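Local coordinates for protein putative trimethylamine methyltransferase (Rhizobium meliloti, PDB 4YYC) that probably transfers methyl groups, as a putative member of the trimethylamine methyltransferase family, at residues S40-E52 / R126-A138. Numbering follows the deposited sequence.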
ATOM      1  N   SER A  40       1.584  10.167  22.981  1.00 25.23           N
ATOM      2  CA  SER A  40       0.576   9.912  21.988  1.00 23.78           C
ATOM      3  C   SER A  40       0.343  11.170  21.134  1.00 23.61           C
ATOM      4  O   SER A  40       0.356  12.279  21.661  1.00 24.36           O
ATOM      5  CB  SER A  40      -0.715   9.439  22.661  1.00 23.63           C
ATOM      6  OG  SER A  40      -0.591   8.039  22.925  1.00 23.60           O
ATOM      7  N   LEU A  41       0.103  10.963  19.845  1.00 22.20           N
ATOM      8  CA  LEU A  41      -0.226  12.007  18.881  1.00 22.39           C
ATOM      9  C   LEU A  41      -1.744  12.154  18.769  1.00 21.80           C
ATOM     10  O   LEU A  41      -2.488  11.204  18.916  1.00 21.79           O
ATOM     11  CB  LEU A  41       0.345  11.649  17.506  1.00 22.04           C
ATOM     12  CG  LEU A  41       1.846  11.449  17.445  1.00 23.04           C
ATOM     13  CD1 LEU A  41       2.265  11.171  16.005  1.00 23.01           C
ATOM     14  CD2 LEU A  41       2.556  12.660  18.007  1.00 24.17           C
ATOM     15  N   PRO A  42      -2.229  13.367  18.480  1.00 21.98           N
ATOM     16  CA  PRO A  42      -3.661  13.530  18.263  1.00 21.29           C
ATOM     17  C   PRO A  42      -4.071  12.983  16.910  1.00 20.36           C
ATOM     18  O   PRO A  42      -3.226  12.555  16.108  1.00 19.74           O
ATOM     19  CB  PRO A  42      -3.848  15.037  18.297  1.00 22.76           C
ATOM     20  CG  PRO A  42      -2.581  15.529  17.796  1.00 23.11           C
ATOM     21  CD  PRO A  42      -1.499  14.614  18.294  1.00 23.10           C
ATOM     22  N   TYR A  43      -5.369  12.928  16.692  1.00 19.25           N
ATOM     23  CA  TYR A  43      -5.935  12.452  15.445  1.00 18.45           C
ATOM     24  C   TYR A  43      -5.259  13.088  14.233  1.00 17.91           C
ATOM     25  O   TYR A  43      -4.848  14.235  14.270  1.00 18.68           O
ATOM     26  CB  TYR A  43      -7.454  12.660  15.405  1.00 18.51           C
ATOM     27  CG  TYR A  43      -7.918  14.069  15.351  1.00 19.47           C
ATOM     28  CD1 TYR A  43      -8.092  14.813  16.510  1.00 20.37           C
ATOM     29  CD2 TYR A  43      -8.149  14.709  14.132  1.00 19.97           C
ATOM     30  CE1 TYR A  43      -8.510  16.117  16.448  1.00 21.35           C
ATOM     31  CE2 TYR A  43      -8.558  16.021  14.072  1.00 20.97           C
ATOM     32  CZ  TYR A  43      -8.738  16.711  15.234  1.00 21.68           C
ATOM     33  OH  TYR A  43      -9.150  18.033  15.200  1.00 23.89           O
ATOM     34  N   ILE A  44      -5.183  12.316  13.167  1.00 16.95           N
ATOM     35  CA  ILE A  44      -4.607  12.795  11.914  1.00 17.12           C
ATOM     36  C   ILE A  44      -5.515  13.852  11.268  1.00 17.70           C
ATOM     37  O   ILE A  44      -6.726  13.650  11.160  1.00 16.84           O
ATOM     38  CB  ILE A  44      -4.461  11.621  10.911  1.00 16.99           C
ATOM     39  CG1 ILE A  44      -3.378  10.640  11.409  1.00 17.01           C
ATOM     40  CG2 ILE A  44      -4.164  12.145   9.536  1.00 17.47           C
ATOM     41  CD1 ILE A  44      -3.460   9.309  10.762  1.00 16.83           C
ATOM     42  N   GLN A  45      -4.903  14.947  10.807  1.00 18.43           N
ATOM     43  CA  GLN A  45      -5.585  15.904   9.945  1.00 19.69           C
ATOM     44  C   GLN A  45      -4.906  15.779   8.591  1.00 19.37           C
ATOM     45  O   GLN A  45      -3.778  16.239   8.424  1.00 19.91           O
ATOM     46  CB  GLN A  45      -5.461  17.334  10.463  1.00 21.66           C
ATOM     47  CG  GLN A  45      -6.221  17.506  11.736  1.00 23.69           C
ATOM     48  CD  GLN A  45      -6.132  18.899  12.293  1.00 26.30           C
ATOM     49  OE1 GLN A  45      -6.250  19.897  11.556  1.00 29.79           O
ATOM     50  NE2 GLN A  45      -5.971  18.997  13.604  1.00 27.98           N
ATOM     51  N   ARG A  46      -5.583  15.157   7.629  1.00 18.96           N
ATOM     52  CA  ARG A  46      -4.983  14.916   6.314  1.00 19.16           C
ATOM     53  C   ARG A  46      -4.776  16.171   5.516  1.00 20.63           C
ATOM     54  O   ARG A  46      -5.703  16.979   5.409  1.00 20.62           O
ATOM     55  CB  ARG A  46      -5.842  13.932   5.480  1.00 18.71           C
ATOM     56  CG  ARG A  46      -5.705  12.479   5.900  1.00 18.28           C
ATOM     57  CD  ARG A  46      -6.696  11.586   5.179  1.00 18.08           C
ATOM     58  NE  ARG A  46      -8.011  11.625   5.842  1.00 19.09           N
ATOM     59  CZ  ARG A  46      -9.103  12.267   5.415  1.00 19.17           C
ATOM     60  NH1 ARG A  46     -10.182  12.202   6.156  1.00 19.22           N
ATOM     61  NH2 ARG A  46      -9.138  12.959   4.277  1.00 19.96           N
ATOM     62  N   ARG A  47      -3.547  16.354   5.017  1.00 21.18           N
ATOM     63  CA  ARG A  47      -3.204  17.463   4.123  0.50 22.85           C
ATOM     64  C   ARG A  47      -3.131  16.947   2.697  1.00 22.67           C
ATOM     65  O   ARG A  47      -3.073  17.732   1.755  1.00 24.78           O
ATOM     66  CB  ARG A  47      -1.866  18.095   4.509  0.50 24.50           C
ATOM     67  CG  ARG A  47      -1.731  18.534   5.958  0.50 25.90           C
ATOM     68  CD  ARG A  47      -2.837  19.463   6.384  0.50 27.82           C
ATOM     69  NE  ARG A  47      -2.581  19.984   7.720  0.50 30.16           N
ATOM     70  CZ  ARG A  47      -3.532  20.353   8.566  0.50 30.91           C
ATOM     71  NH1 ARG A  47      -3.205  20.806   9.761  0.50 32.24           N
ATOM     72  NH2 ARG A  47      -4.806  20.260   8.212  0.50 31.64           N
ATOM     73  N   ILE A  48      -3.115  15.634   2.541  1.00 21.22           N
ATOM     74  CA  ILE A  48      -3.074  14.969   1.266  1.00 21.01           C
ATOM     75  C   ILE A  48      -4.502  14.783   0.746  1.00 20.84           C
ATOM     76  O   ILE A  48      -5.476  14.890   1.513  1.00 20.16           O
ATOM     77  CB  ILE A  48      -2.335  13.603   1.346  1.00 20.99           C
ATOM     78  CG1 ILE A  48      -2.970  12.683   2.378  1.00 20.75           C
ATOM     79  CG2 ILE A  48      -0.878  13.829   1.728  1.00 21.55           C
ATOM     80  CD1 ILE A  48      -2.353  11.280   2.323  1.00 20.83           C
ATOM     81  N   ARG A  49      -4.614  14.519  -0.559  1.00 21.27           N
ATOM     82  CA  ARG A  49      -5.859  14.346  -1.313  0.50 21.65           C
ATOM     83  C   ARG A  49      -6.457  12.971  -1.157  1.00 20.68           C
ATOM     84  O   ARG A  49      -5.717  11.999  -0.867  1.00 19.70           O
ATOM     85  CB  ARG A  49      -5.586  14.499  -2.827  0.50 23.18           C
ATOM     86  CG  ARG A  49      -5.202  15.882  -3.230  0.50 24.89           C
ATOM     87  CD  ARG A  49      -4.875  15.922  -4.697  0.50 26.63           C
ATOM     88  NE  ARG A  49      -3.843  16.912  -4.881  0.50 28.74           N
ATOM     89  CZ  ARG A  49      -3.571  17.494  -6.027  0.50 30.43           C
ATOM     90  NH1 ARG A  49      -4.279  17.188  -7.103  0.50 31.35           N
ATOM     91  NH2 ARG A  49      -2.602  18.382  -6.086  0.50 31.58           N
ATOM     92  N   GLU A  50      -7.771  12.864  -1.376  1.00 19.99           N
ATOM     93  CA  GLU A  50      -8.455  11.563  -1.441  1.00 19.58           C
ATOM     94  C   GLU A  50      -8.302  10.946  -2.833  1.00 19.42           C
ATOM     95  O   GLU A  50      -8.406  11.637  -3.853  1.00 20.25           O
ATOM     96  CB  GLU A  50      -9.945  11.688  -1.100  1.00 20.31           C
ATOM     97  CG  GLU A  50     -10.191  12.432   0.216  1.00 21.35           C
ATOM     98  CD  GLU A  50     -10.438  13.942   0.036  1.00 23.82           C
ATOM     99  OE1 GLU A  50      -9.915  14.590  -0.920  1.00 25.47           O
ATOM    100  OE2 GLU A  50     -11.186  14.493   0.872  1.00 27.23           O
ATOM    101  N   TYR A  51      -7.969   9.653  -2.889  1.00 18.63           N
ATOM    102  CA  TYR A  51      -7.864   8.951  -4.147  1.00 18.98           C
ATOM    103  C   TYR A  51      -9.227   8.418  -4.559  1.00 19.85           C
ATOM    104  O   TYR A  51      -9.905   7.751  -3.730  1.00 20.09           O
ATOM    105  CB  TYR A  51      -6.903   7.771  -3.978  1.00 18.13           C
ATOM    106  CG  TYR A  51      -6.649   7.100  -5.300  1.00 18.04           C
ATOM    107  CD1 TYR A  51      -5.898   7.730  -6.281  1.00 18.69           C
ATOM    108  CD2 TYR A  51      -7.107   5.819  -5.565  1.00 17.57           C
ATOM    109  CE1 TYR A  51      -5.666   7.144  -7.488  1.00 18.88           C
ATOM    110  CE2 TYR A  51      -6.862   5.205  -6.784  1.00 17.88           C
ATOM    111  CZ  TYR A  51      -6.118   5.853  -7.744  1.00 18.40           C
ATOM    112  OH  TYR A  51      -5.841   5.299  -8.955  1.00 18.71           O
ATOM    113  N   GLU A  52      -9.603   8.684  -5.801  1.00 21.39           N
ATOM    114  CA  GLU A  52     -10.917   8.361  -6.376  1.00 22.76           C
ATOM    115  C   GLU A  52     -10.802   7.303  -7.442  1.00 21.59           C
ATOM    116  O   GLU A  52      -9.874   7.351  -8.245  1.00 20.97           O
ATOM    117  CB  GLU A  52     -11.495   9.543  -7.092  1.00 26.59           C
ATOM    118  CG  GLU A  52     -11.486  10.797  -6.298  1.00 29.90           C
ATOM    119  CD  GLU A  52     -12.275  11.899  -6.978  1.00 33.07           C
ATOM    120  OE1 GLU A  52     -12.312  12.048  -8.240  1.00 38.02           O
ATOM    121  OE2 GLU A  52     -12.854  12.650  -6.230  1.00 36.11           O
ATOM    122  N   ARG A 126      -7.305  14.240  24.320  1.00 24.72           N
ATOM    123  CA  ARG A 126      -7.421  13.074  23.460  1.00 23.73           C
ATOM    124  C   ARG A 126      -8.705  13.072  22.652  1.00 21.56           C
ATOM    125  O   ARG A 126      -9.019  12.104  21.998  1.00 20.03           O
ATOM    126  CB  ARG A 126      -7.268  11.795  24.253  1.00 25.39           C
ATOM    127  CG  ARG A 126      -6.005  11.834  25.101  1.00 29.12           C
ATOM    128  CD  ARG A 126      -5.223  10.584  24.971  1.00 32.14           C
ATOM    129  NE  ARG A 126      -4.048  10.497  25.842  1.00 35.77           N
ATOM    130  CZ  ARG A 126      -2.895  11.126  25.657  1.00 37.72           C
ATOM    131  NH1 ARG A 126      -2.718  11.986  24.653  1.00 39.72           N
ATOM    132  NH2 ARG A 126      -1.900  10.884  26.502  1.00 40.10           N
ATOM    133  N   ASN A 127      -9.467  14.169  22.688  1.00 20.88           N
ATOM    134  CA  ASN A 127     -10.664  14.264  21.848  1.00 20.14           C
ATOM    135  C   ASN A 127     -10.275  14.041  20.389  1.00 19.54           C
ATOM    136  O   ASN A 127      -9.183  14.440  19.986  1.00 19.66           O
ATOM    137  CB  ASN A 127     -11.310  15.652  21.943  1.00 20.55           C
ATOM    138  CG  ASN A 127     -12.005  15.917  23.271  1.00 21.40           C
ATOM    139  OD1 ASN A 127     -12.113  15.056  24.158  1.00 21.35           O
ATOM    140  ND2 ASN A 127     -12.456  17.169  23.433  1.00 22.23           N
ATOM    141  N   ALA A 128     -11.169  13.438  19.605  1.00 19.14           N
ATOM    142  CA  ALA A 128     -10.892  13.128  18.187  1.00 18.80           C
ATOM    143  C   ALA A 128     -12.005  13.638  17.322  1.00 18.96           C
ATOM    144  O   ALA A 128     -13.161  13.440  17.635  1.00 19.51           O
ATOM    145  CB  ALA A 128     -10.749  11.643  17.979  1.00 18.44           C
ATOM    146  N   GLN A 129     -11.666  14.284  16.234  1.00 18.94           N
ATOM    147  CA  GLN A 129     -12.653  14.674  15.254  1.00 19.35           C
ATOM    148  C   GLN A 129     -13.054  13.473  14.443  1.00 17.69           C
ATOM    149  O   GLN A 129     -12.184  12.804  13.903  1.00 16.42           O
ATOM    150  CB  GLN A 129     -12.151  15.790  14.310  1.00 21.56           C
ATOM    151  CG  GLN A 129     -13.185  16.169  13.247  1.00 23.58           C
ATOM    152  CD  GLN A 129     -12.730  17.299  12.353  1.00 25.76           C
ATOM    153  OE1 GLN A 129     -12.485  18.393  12.876  1.00 29.04           O
ATOM    154  NE2 GLN A 129     -12.648  17.088  10.994  1.00 25.25           N
ATOM    155  N   ILE A 130     -14.363  13.320  14.223  1.00 16.94           N
ATOM    156  CA  ILE A 130     -14.883  12.290  13.329  1.00 16.50           C
ATOM    157  C   ILE A 130     -15.534  12.985  12.142  1.00 16.74           C
ATOM    158  O   ILE A 130     -16.520  13.682  12.301  1.00 17.76           O
ATOM    159  CB  ILE A 130     -15.894  11.382  14.066  1.00 16.45           C
ATOM    160  CG1 ILE A 130     -15.157  10.495  15.096  1.00 16.28           C
ATOM    161  CG2 ILE A 130     -16.629  10.467  13.110  1.00 16.28           C
ATOM    162  CD1 ILE A 130     -14.221   9.436  14.532  1.00 16.00           C
ATOM    163  N   GLY A 131     -14.922  12.839  10.954  1.00 16.52           N
ATOM    164  CA  GLY A 131     -15.418  13.476   9.747  1.00 16.69           C
ATOM    165  C   GLY A 131     -14.419  14.416   9.116  1.00 16.81           C
ATOM    166  O   GLY A 131     -13.351  14.723   9.679  1.00 16.78           O
ATOM    167  N   GLY A 132     -14.757  14.851   7.913  1.00 17.11           N
ATOM    168  CA  GLY A 132     -13.937  15.790   7.168  1.00 17.78           C
ATOM    169  C   GLY A 132     -12.577  15.257   6.824  1.00 17.77           C
ATOM    170  O   GLY A 132     -12.449  14.105   6.409  1.00 16.93           O
ATOM    171  N   LYS A 133     -11.556  16.069   7.091  1.00 18.39           N
ATOM    172  CA  LYS A 133     -10.159  15.679   6.802  1.00 18.77           C
ATOM    173  C   LYS A 133      -9.492  14.841   7.874  1.00 17.66           C
ATOM    174  O   LYS A 133      -8.345  14.494   7.741  1.00 17.49           O
ATOM    175  CB  LYS A 133      -9.297  16.936   6.497  1.00 20.87           C
ATOM    176  CG  LYS A 133      -9.766  17.752   5.298  1.00 23.33           C
ATOM    177  CD  LYS A 133      -9.658  16.958   4.014  1.00 25.70           C
ATOM    178  CE  LYS A 133     -10.039  17.809   2.831  1.00 28.47           C
ATOM    179  NZ  LYS A 133      -9.542  17.258   1.560  1.00 30.17           N
ATOM    180  N   ALA A 134     -10.217  14.461   8.910  1.00 16.52           N
ATOM    181  CA  ALA A 134      -9.624  13.762  10.032  1.00 15.85           C
ATOM    182  C   ALA A 134      -9.574  12.259   9.789  1.00 15.09           C
ATOM    183  O   ALA A 134     -10.412  11.717   9.048  1.00 14.86           O
ATOM    184  CB  ALA A 134     -10.410  14.062  11.299  1.00 15.98           C
ATOM    185  N   THR A 135      -8.598  11.617  10.413  1.00 14.67           N
ATOM    186  CA  THR A 135      -8.498  10.141  10.421  1.00 14.33           C
ATOM    187  C   THR A 135      -8.173   9.709  11.834  1.00 14.54           C
ATOM    188  O   THR A 135      -7.248  10.223  12.458  1.00 14.71           O
ATOM    189  CB  THR A 135      -7.445   9.634   9.411  1.00 14.48           C
ATOM    190  OG1 THR A 135      -7.895   9.907   8.086  1.00 14.80           O
ATOM    191  CG2 THR A 135      -7.216   8.124   9.537  1.00 14.35           C
ATOM    192  N   VAL A 136      -8.980   8.751  12.337  1.00 14.04           N
ATOM    193  CA  VAL A 136      -8.874   8.260  13.698  1.00 14.01           C
ATOM    194  C   VAL A 136      -8.716   6.736  13.638  1.00 13.86           C
ATOM    195  O   VAL A 136      -9.594   6.031  13.157  1.00 14.29           O
ATOM    196  CB  VAL A 136     -10.169   8.616  14.468  1.00 14.08           C
ATOM    197  CG1 VAL A 136     -10.178   8.027  15.857  1.00 14.20           C
ATOM    198  CG2 VAL A 136     -10.338  10.133  14.531  1.00 14.68           C
ATOM    199  N   PHE A 137      -7.626   6.233  14.218  1.00 13.88           N
ATOM    200  CA  PHE A 137      -7.325   4.810  14.251  1.00 13.73           C
ATOM    201  C   PHE A 137      -7.816   4.198  15.562  1.00 14.10           C
ATOM    202  O   PHE A 137      -7.542   4.726  16.658  1.00 14.59           O
ATOM    203  CB  PHE A 137      -5.839   4.556  14.151  1.00 13.98           C
ATOM    204  CG  PHE A 137      -5.233   4.941  12.834  1.00 13.89           C
ATOM    205  CD1 PHE A 137      -5.854   4.648  11.651  1.00 13.95           C
ATOM    206  CD2 PHE A 137      -3.969   5.555  12.795  1.00 14.52           C
ATOM    207  CE1 PHE A 137      -5.237   4.973  10.427  1.00 14.29           C
ATOM    208  CE2 PHE A 137      -3.360   5.868  11.587  1.00 14.58           C
ATOM    209  CZ  PHE A 137      -3.994   5.586  10.408  1.00 14.45           C
ATOM    210  N   ALA A 138      -8.430   3.014  15.463  1.00 13.19           N
ATOM    211  CA  ALA A 138      -8.870   2.228  16.617  1.00 13.55           C
ATOM    212  C   ALA A 138      -8.408   0.796  16.481  1.00 13.37           C
ATOM    213  O   ALA A 138      -8.178   0.319  15.350  1.00 13.75           O
ATOM    214  CB  ALA A 138     -10.367   2.206  16.750  1.00 13.95           C
TER
HETATM  215  O   HOH W   1      -0.035  12.986  24.356  1.00 38.10           O
HETATM  216  O   HOH W   2       1.094  10.430  25.751  1.00 41.51           O
HETATM  217  O   HOH W   3      -7.007  12.691  19.014  1.00 24.49           O
HETATM  218  O   HOH W   4      -9.812  19.074  12.812  1.00 33.40           O
HETATM  219  O   HOH W   5     -11.704  13.750   3.290  1.00 23.10           O
HETATM  220  O   HOH W   6      -6.880  17.340   2.215  1.00 48.14           O
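R46 and K133 meet through both backbone and side chain. R46 N donates to K133 O at 2.8 Å, and the guanidinium then folds back over that same carbonyl, the bend at chi3 (-83°) setting its face above K133 O. Its N-H groups serve three neighbours: R46 NE reaches T135 OG1 at 2.8 Å, nearly straight (165° at the hydrogen) and almost in the guanidinium plane, while R46 NH1 is shared between G132 O, met on a lone pair, and A134 O at 2.9 Å, approached from above the carbonyl plane. Replacing the guanidinium by an alanine's methyl is likely to cost both carbonyls and the T135 hydroxyl their shared donor group. N387 ND2 also bonds both carbonyls, and T135 OG1 also bonds T386 O. K133 CD passes 4.0 Å from R46 NH2, and the lysine chain, bent at chi2, crosses E50 at about a right angle. K133 NZ lies 3.3 Å from E50 OE2, a salt bridge entering above the carboxylate plane; a water joins E50 OE2 to R46 NH2.

Y43 lies against strand 128-131. With CG between the backbone N and carbonyl carbon (chi1 68°), its ring receives Q129 N over the centre of one face and, as a CH-pi contact, Q129 CB, 4.0 Å from the centroid of the Y43 ring. A134 CB packs obliquely at 3.7 Å from Y43 CD2, and a water links Y43 OH to Q129 OE1.

Between these two anchors, I44 and T135 form an antiparallel hydrogen-bonded pair, with I44 N to T135 O at 3.0 Å and the reciprocal bond from T135 N. Strand 44-45 is thus an edge strand of a small mixed sheet, antiparallel to 134-137, which runs parallel to 388-389; the type II' turn G131-A134 leads into 134-137 from 128-131, itself paired with 116-119 in another sheet.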